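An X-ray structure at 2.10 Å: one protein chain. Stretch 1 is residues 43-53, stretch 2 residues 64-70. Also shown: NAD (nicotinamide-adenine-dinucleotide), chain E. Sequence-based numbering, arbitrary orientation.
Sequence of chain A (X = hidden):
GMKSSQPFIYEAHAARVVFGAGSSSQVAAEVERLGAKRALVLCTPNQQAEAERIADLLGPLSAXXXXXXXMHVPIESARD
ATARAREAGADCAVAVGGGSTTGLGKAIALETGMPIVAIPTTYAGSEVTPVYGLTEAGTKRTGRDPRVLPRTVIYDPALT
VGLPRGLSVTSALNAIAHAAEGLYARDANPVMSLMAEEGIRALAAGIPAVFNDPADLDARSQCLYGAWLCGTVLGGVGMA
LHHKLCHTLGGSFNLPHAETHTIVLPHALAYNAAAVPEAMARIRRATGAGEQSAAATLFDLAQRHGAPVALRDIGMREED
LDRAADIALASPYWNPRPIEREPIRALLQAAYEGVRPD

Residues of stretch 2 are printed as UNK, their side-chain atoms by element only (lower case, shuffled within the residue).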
ATOM      1  N   CYS A  43     -14.974  22.505  10.788  1.00 16.78           N
ATOM      2  CA  CYS A  43     -16.084  21.569  11.017  1.00 17.72           C
ATOM      3  C   CYS A  43     -17.376  22.110  10.459  1.00 17.14           C
ATOM      4  O   CYS A  43     -17.437  23.263  10.014  1.00 16.04           O
ATOM      5  CB  CYS A  43     -16.267  21.288  12.519  1.00 17.33           C
ATOM      6  SG  CYS A  43     -16.648  22.734  13.524  1.00 19.56           S
ATOM      7  N   THR A  44     -18.403  21.269  10.480  1.00 17.74           N
ATOM      8  CA  THR A  44     -19.744  21.696  10.140  1.00 19.91           C
ATOM      9  C   THR A  44     -20.307  22.281  11.462  1.00 22.55           C
ATOM     10  O   THR A  44     -19.757  22.012  12.534  1.00 21.84           O
ATOM     11  CB  THR A  44     -20.640  20.528   9.730  1.00 19.81           C
ATOM     12  OG1 THR A  44     -20.686  19.587  10.804  1.00 21.39           O
ATOM     13  CG2 THR A  44     -20.140  19.823   8.497  1.00 16.09           C
ATOM     14  N   PRO A  45     -21.427  23.025  11.400  1.00 23.96           N
ATOM     15  CA  PRO A  45     -21.954  23.560  12.655  1.00 24.17           C
ATOM     16  C   PRO A  45     -22.384  22.453  13.615  1.00 25.84           C
ATOM     17  O   PRO A  45     -22.362  22.669  14.826  1.00 28.04           O
ATOM     18  CB  PRO A  45     -23.153  24.419  12.217  1.00 24.94           C
ATOM     19  CG  PRO A  45     -22.983  24.648  10.738  1.00 26.56           C
ATOM     20  CD  PRO A  45     -22.226  23.433  10.228  1.00 24.08           C
ATOM     21  N   ASN A  46     -22.693  21.267  13.087  1.00 26.50           N
ATOM     22  CA  ASN A  46     -23.108  20.120  13.901  1.00 27.51           C
ATOM     23  C   ASN A  46     -21.984  19.433  14.638  1.00 26.48           C
ATOM     24  O   ASN A  46     -22.253  18.611  15.505  1.00 24.59           O
ATOM     25  CB  ASN A  46     -23.745  19.023  13.037  1.00 28.35           C
ATOM     26  CG  ASN A  46     -25.058  19.421  12.445  1.00 40.59           C
ATOM     27  OD1 ASN A  46     -25.751  20.317  12.941  1.00 44.07           O
ATOM     28  ND2 ASN A  46     -25.445  18.717  11.385  1.00 50.77           N
ATOM     29  N   GLN A  47     -20.733  19.692  14.246  1.00 25.70           N
ATOM     30  CA  GLN A  47     -19.604  19.040  14.911  1.00 23.13           C
ATOM     31  C   GLN A  47     -18.714  20.037  15.625  1.00 22.55           C
ATOM     32  O   GLN A  47     -17.526  19.826  15.755  1.00 19.60           O
ATOM     33  CB  GLN A  47     -18.819  18.146  13.919  1.00 24.05           C
ATOM     34  CG  GLN A  47     -19.511  16.805  13.667  1.00 25.44           C
ATOM     35  CD  GLN A  47     -18.833  15.952  12.610  1.00 27.43           C
ATOM     36  OE1 GLN A  47     -18.812  16.295  11.408  1.00 21.40           O
ATOM     37  NE2 GLN A  47     -18.292  14.815  13.049  1.00 17.25           N
ATOM     38  N   GLN A  48     -19.296  21.110  16.159  1.00 22.26           N
ATOM     39  CA  GLN A  48     -18.475  22.069  16.874  1.00 21.65           C
ATOM     40  C   GLN A  48     -17.887  21.502  18.144  1.00 20.00           C
ATOM     41  O   GLN A  48     -16.787  21.891  18.503  1.00 16.06           O
ATOM     42  CB  GLN A  48     -19.239  23.343  17.186  1.00 24.91           C
ATOM     43  CG  GLN A  48     -19.679  24.029  15.927  1.00 31.73           C
ATOM     44  CD  GLN A  48     -20.496  25.261  16.189  1.00 34.56           C
ATOM     45  OE1 GLN A  48     -19.964  26.298  16.621  1.00 31.18           O
ATOM     46  NE2 GLN A  48     -21.797  25.174  15.880  1.00 28.92           N
ATOM     47  N   ALA A  49     -18.616  20.617  18.836  1.00 19.89           N
ATOM     48  CA  ALA A  49     -18.110  20.028  20.080  1.00 21.55           C
ATOM     49  C   ALA A  49     -16.780  19.284  19.854  1.00 20.78           C
ATOM     50  O   ALA A  49     -15.822  19.461  20.615  1.00 20.52           O
ATOM     51  CB  ALA A  49     -19.147  19.085  20.699  1.00 20.51           C
ATOM     52  N   GLU A  50     -16.733  18.463  18.811  1.00 20.96           N
ATOM     53  CA  GLU A  50     -15.511  17.704  18.487  1.00 21.43           C
ATOM     54  C   GLU A  50     -14.422  18.674  18.108  1.00 17.81           C
ATOM     55  O   GLU A  50     -13.303  18.562  18.578  1.00 17.21           O
ATOM     56  CB  GLU A  50     -15.719  16.749  17.306  1.00 24.69           C
ATOM     57  CG  GLU A  50     -16.685  15.620  17.530  1.00 31.66           C
ATOM     58  CD  GLU A  50     -18.131  15.918  17.066  1.00 34.54           C
ATOM     59  OE1 GLU A  50     -18.779  16.852  17.627  1.00 27.40           O
ATOM     60  OE2 GLU A  50     -18.617  15.149  16.175  1.00 32.53           O
ATOM     61  N   ALA A  51     -14.763  19.636  17.260  1.00 16.71           N
ATOM     62  CA  ALA A  51     -13.808  20.674  16.838  1.00 17.65           C
ATOM     63  C   ALA A  51     -13.198  21.405  18.037  1.00 17.50           C
ATOM     64  O   ALA A  51     -12.000  21.672  18.056  1.00 17.38           O
ATOM     65  CB  ALA A  51     -14.465  21.640  15.898  1.00 17.39           C
ATOM     66  N   GLU A  52     -14.014  21.724  19.048  1.00 18.70           N
ATOM     67  CA  GLU A  52     -13.514  22.423  20.241  1.00 17.73           C
ATOM     68  C   GLU A  52     -12.550  21.589  21.036  1.00 16.14           C
ATOM     69  O   GLU A  52     -11.579  22.115  21.558  1.00 16.39           O
ATOM     70  CB  GLU A  52     -14.640  22.899  21.164  1.00 19.95           C
ATOM     71  CG  GLU A  52     -15.343  24.136  20.652  1.00 32.27           C
ATOM     72  CD  GLU A  52     -14.440  25.375  20.557  1.00 42.45           C
ATOM     73  OE1 GLU A  52     -13.381  25.416  21.231  1.00 49.51           O
ATOM     74  OE2 GLU A  52     -14.821  26.323  19.817  1.00 48.45           O
ATOM     75  N   ARG A  53     -12.828  20.293  21.163  1.00 16.99           N
ATOM     76  CA  ARG A  53     -11.884  19.395  21.827  1.00 20.07           C
ATOM     77  C   ARG A  53     -10.557  19.367  21.073  1.00 17.48           C
ATOM     78  O   ARG A  53      -9.510  19.393  21.699  1.00 17.72           O
ATOM     79  CB  ARG A  53     -12.503  18.001  22.007  1.00 21.48           C
ATOM     80  CG  ARG A  53     -13.505  18.021  23.200  1.00 33.45           C
ATOM     81  CD  ARG A  53     -14.278  16.724  23.357  1.00 46.17           C
ATOM     82  NE  ARG A  53     -13.430  15.555  23.651  1.00 53.48           N
ATOM     83  CZ  ARG A  53     -13.399  14.849  24.785  1.00 52.42           C
ATOM     84  NH1 ARG A  53     -14.171  15.134  25.838  1.00 52.25           N
ATOM     85  NH2 ARG A  53     -12.587  13.805  24.846  1.00 53.57           N
ATOM     86  N   UNK A  64      -8.056  28.814  16.068  1.00 22.80           N
ATOM     87  CA  UNK A  64      -9.506  28.929  16.240  1.00 23.31           C
ATOM     88  C   UNK A  64     -10.271  27.870  15.465  1.00 22.81           C
ATOM     89  O   UNK A  64      -9.680  27.005  14.822  1.00 23.61           O
ATOM     90  N   UNK A  65     -11.595  27.957  15.522  1.00 21.87           N
ATOM     91  CA  UNK A  65     -12.477  27.011  14.873  1.00 21.88           C
ATOM     92  C   UNK A  65     -13.365  27.729  13.881  1.00 22.25           C
ATOM     93  O   UNK A  65     -13.978  28.726  14.206  1.00 23.75           O
ATOM     94  c   UNK A  65     -12.569  25.465  16.842  1.00 19.21           C
ATOM     95  c   UNK A  65     -14.424  25.410  15.157  1.00 16.35           C
ATOM     96  c   UNK A  65     -13.389  26.282  15.881  1.00 21.24           C
ATOM     97  N   UNK A  66     -13.378  27.240  12.659  1.00 22.75           N
ATOM     98  CA  UNK A  66     -14.233  27.750  11.631  1.00 22.26           C
ATOM     99  C   UNK A  66     -15.238  26.642  11.428  1.00 22.53           C
ATOM    100  O   UNK A  66     -14.914  25.599  10.841  1.00 19.58           O
ATOM    101  o   UNK A  66     -16.983  29.844   6.353  1.00 29.60           O
ATOM    102  c   UNK A  66     -15.032  27.588   8.396  1.00 24.17           C
ATOM    103  c   UNK A  66     -15.900  28.032   7.420  1.00 29.16           C
ATOM    104  c   UNK A  66     -13.483  27.993  10.339  1.00 22.57           C
ATOM    105  c   UNK A  66     -14.725  29.821   9.137  1.00 25.53           C
ATOM    106  c   UNK A  66     -16.146  29.391   7.311  1.00 22.65           C
ATOM    107  c   UNK A  66     -15.571  30.276   8.158  1.00 24.28           C
ATOM    108  c   UNK A  66     -14.419  28.474   9.255  1.00 21.67           C
ATOM    109  N   UNK A  67     -16.452  26.890  11.895  1.00 23.57           N
ATOM    110  CA  UNK A  67     -17.527  25.901  11.901  1.00 25.23           C
ATOM    111  C   UNK A  67     -18.553  26.085  10.809  1.00 26.29           C
ATOM    112  O   UNK A  67     -19.732  25.867  11.043  1.00 29.62           O
ATOM    113  c   UNK A  67     -18.221  25.926  13.240  1.00 24.19           C
ATOM    114  N   UNK A  68     -18.128  26.404   9.604  1.00 26.97           N
ATOM    115  CA  UNK A  68     -19.066  26.542   8.509  1.00 27.65           C
ATOM    116  C   UNK A  68     -18.892  25.568   7.361  1.00 29.85           C
ATOM    117  O   UNK A  68     -19.266  25.882   6.239  1.00 32.50           O
ATOM    118  N   UNK A  69     -18.345  24.384   7.583  1.00 29.58           N
ATOM    119  CA  UNK A  69     -18.263  23.429   6.475  1.00 29.39           C
ATOM    120  C   UNK A  69     -19.699  23.152   6.045  1.00 30.63           C
ATOM    121  O   UNK A  69     -20.596  23.148   6.895  1.00 29.59           O
ATOM    122  c   UNK A  69     -17.611  22.166   6.868  1.00 26.49           C
ATOM    123  N   UNK A  70     -19.879  22.892   4.743  1.00 31.17           N
ATOM    124  CA  UNK A  70     -21.178  22.627   4.148  1.00 31.08           C
ATOM    125  C   UNK A  70     -21.083  21.605   3.018  1.00 32.34           C
ATOM    126  O   UNK A  70     -20.153  21.642   2.195  1.00 32.46           O
ATOM    127  c   UNK A  70     -22.126  24.949   4.668  1.00 27.71           C
ATOM    128  c   UNK A  70     -21.802  23.924   3.565  1.00 31.51           C
ATOM    129  c   UNK A  70     -23.040  23.582   2.743  1.00 32.69           C
TER
HETATM  130  PA  NAD E 400     -20.807  14.784   5.356  1.00 26.34           P
HETATM  131  O1A NAD E 400     -19.381  15.221   5.524  1.00 30.14           O
HETATM  132  O2A NAD E 400     -21.450  15.654   4.365  1.00 24.21           O
HETATM  133  O5B NAD E 400     -21.519  14.608   6.787  1.00 28.39           O
HETATM  134  C5B NAD E 400     -22.940  14.544   6.889  1.00 27.83           C
HETATM  135  C4B NAD E 400     -23.357  14.985   8.280  1.00 26.90           C
HETATM  136  O4B NAD E 400     -22.929  14.071   9.270  1.00 23.94           O
HETATM  137  C3B NAD E 400     -22.712  16.315   8.650  1.00 29.25           C
HETATM  138  O3B NAD E 400     -23.624  17.150   9.306  1.00 32.77           O
HETATM  139  C2B NAD E 400     -21.638  15.954   9.649  1.00 30.45           C
HETATM  140  O2B NAD E 400     -21.360  17.009  10.540  1.00 28.51           O
HETATM  141  C1B NAD E 400     -22.267  14.738  10.322  1.00 20.89           C
HETATM  142  N9A NAD E 400     -21.267  13.834  10.889  1.00 22.98           N
HETATM  143  C8A NAD E 400     -20.170  13.370  10.208  1.00 20.74           C
HETATM  144  N7A NAD E 400     -19.499  12.542  11.025  1.00 25.99           N
HETATM  145  C5A NAD E 400     -20.120  12.468  12.210  1.00 25.46           C
HETATM  146  C6A NAD E 400     -19.819  11.799  13.406  1.00 26.30           C
HETATM  147  N6A NAD E 400     -18.967  10.796  13.468  1.00 28.46           N
HETATM  148  N1A NAD E 400     -20.652  11.980  14.482  1.00 30.71           N
HETATM  149  C2A NAD E 400     -21.754  12.797  14.392  1.00 23.08           C
HETATM  150  N3A NAD E 400     -22.059  13.448  13.210  1.00 24.83           N
HETATM  151  C4A NAD E 400     -21.236  13.304  12.135  1.00 24.79           C
HETATM  152  O3  NAD E 400     -21.000  13.275   4.821  1.00 22.37           O
HETATM  153  PN  NAD E 400     -19.929  12.383   4.015  1.00 23.12           P
HETATM  154  O1N NAD E 400     -20.805  11.304   3.379  1.00 21.44           O
HETATM  155  O2N NAD E 400     -18.779  12.065   4.886  1.00 17.77           O
HETATM  156  O5D NAD E 400     -19.321  13.295   2.899  1.00 19.32           O
HETATM  157  C5D NAD E 400     -19.925  13.376   1.642  1.00 26.00           C
HETATM  158  C4D NAD E 400     -19.317  14.573   0.939  1.00 26.98           C
HETATM  159  O4D NAD E 400     -17.955  14.287   0.739  1.00 22.08           O
HETATM  160  C3D NAD E 400     -19.912  14.793  -0.438  1.00 24.16           C
HETATM  161  O3D NAD E 400     -19.747  16.138  -0.770  1.00 21.52           O
HETATM  162  C2D NAD E 400     -19.050  13.930  -1.305  1.00 26.09           C
HETATM  163  O2D NAD E 400     -19.127  14.293  -2.660  1.00 23.73           O
HETATM  164  C1D NAD E 400     -17.692  14.194  -0.649  1.00 23.48           C
HETATM  165  N1N NAD E 400     -16.720  13.135  -0.971  1.00 25.98           N
HETATM  166  C2N NAD E 400     -15.613  13.484  -1.700  1.00 24.77           C
HETATM  167  C3N NAD E 400     -14.661  12.528  -2.026  1.00 26.50           C
HETATM  168  C7N NAD E 400     -13.394  12.926  -2.749  1.00 22.73           C
HETATM  169  O7N NAD E 400     -12.420  11.964  -3.021  1.00 25.10           O
HETATM  170  N7N NAD E 400     -13.147  14.173  -3.102  1.00 23.83           N
HETATM  171  C4N NAD E 400     -14.849  11.204  -1.596  1.00 25.66           C
HETATM  172  C5N NAD E 400     -15.972  10.864  -0.850  1.00 30.00           C
HETATM  173  C6N NAD E 400     -16.899  11.854  -0.518  1.00 25.05           C

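Position 64 has backbone atoms only, so it is glycine, and its conformation agrees: phi is 106° and psi -177°, a combination in which a CB would be jammed against the carbonyl oxygen of the preceding residue. Gly-64 lies in the strand and makes no contact with stretch 1.

At position 65 the side chain is three carbons, one attached to the backbone and carrying the other two. A fork at the first carbon with no heteroatom means valine. It points toward stretch 1 and meets three residues there. CG1 of Val-65 packs against SG of Cys-43 at 3.8 Å and, at the same distance of 3.8 Å, against CB of Ala-51 on the helix, while its CG2 comes within 3.8 Å of OE2 of Glu-52. The glutamate's CA-to-CB bond points sideways, but the end of its side chain comes nearer.

Position 66 carries one carbon followed by a six-carbon ring bearing a single oxygen, the pattern of tyrosine. The side chain points away from stretch 1 and stays 5.2 Å or more from it; its hydroxyl is hydrogen-bonded elsewhere in the structure. What Tyr-66 offers to stretch 1 is its backbone: N of Cys-43 donates to O of Tyr-66 at 3.1 Å.

A lone side-chain carbon at position 67 identifies alanine. Small as it is, CB of Ala-67 lies 3.6 Å from SG of Cys-43 and also 3.6 Å from CG of Gln-48, so it fills the space between a loop residue and the first turn of the helix. The amide of Gln-48 is engaged within its own stretch, NE2 donating to O of Pro-45 at 2.8 Å. CA of Ala-67 makes a CA-H...O contact with O of Cys-43 at 3.2 Å.

Position 68 again has no side-chain atoms and is glycine. A CB here would point away from stretch 1 and be crowded by the ring of Tyr-66, 3.1 Å from CE1. N of Gly-68 is 3.2 Å from O of Cys-43, but the angle is too poor for a hydrogen bond.

One carbon at position 69, directed toward stretch 1 and 3.8 Å from CG2 of Thr-44, marks alanine. N of Ala-69 donates to O of Cys-43 at 2.8 Å with a nearly straight angle of 165°.

Position 70 has three carbons, one bearing the other two: valine. Val-70 points away and makes no contact.

The contact thus hinges on Cys-43, whose backbone N and O are both tied to stretch 2 while its sulfur packs against Val-65 and Ala-67. Ala-51 adds a helical surface to the apolar patch around Val-65. Beyond Cys-43 the loop turns to the dinucleotide: OG1 of Thr-44 donates to O2B of NAD at 2.7 Å, and that hydroxyl donates in turn to OE1 of Gln-47 at 2.8 Å. Stretch 2 therefore holds the backbone immediately before these ligand-binding residues.

Stretch 2 64-70: GVYAGAV
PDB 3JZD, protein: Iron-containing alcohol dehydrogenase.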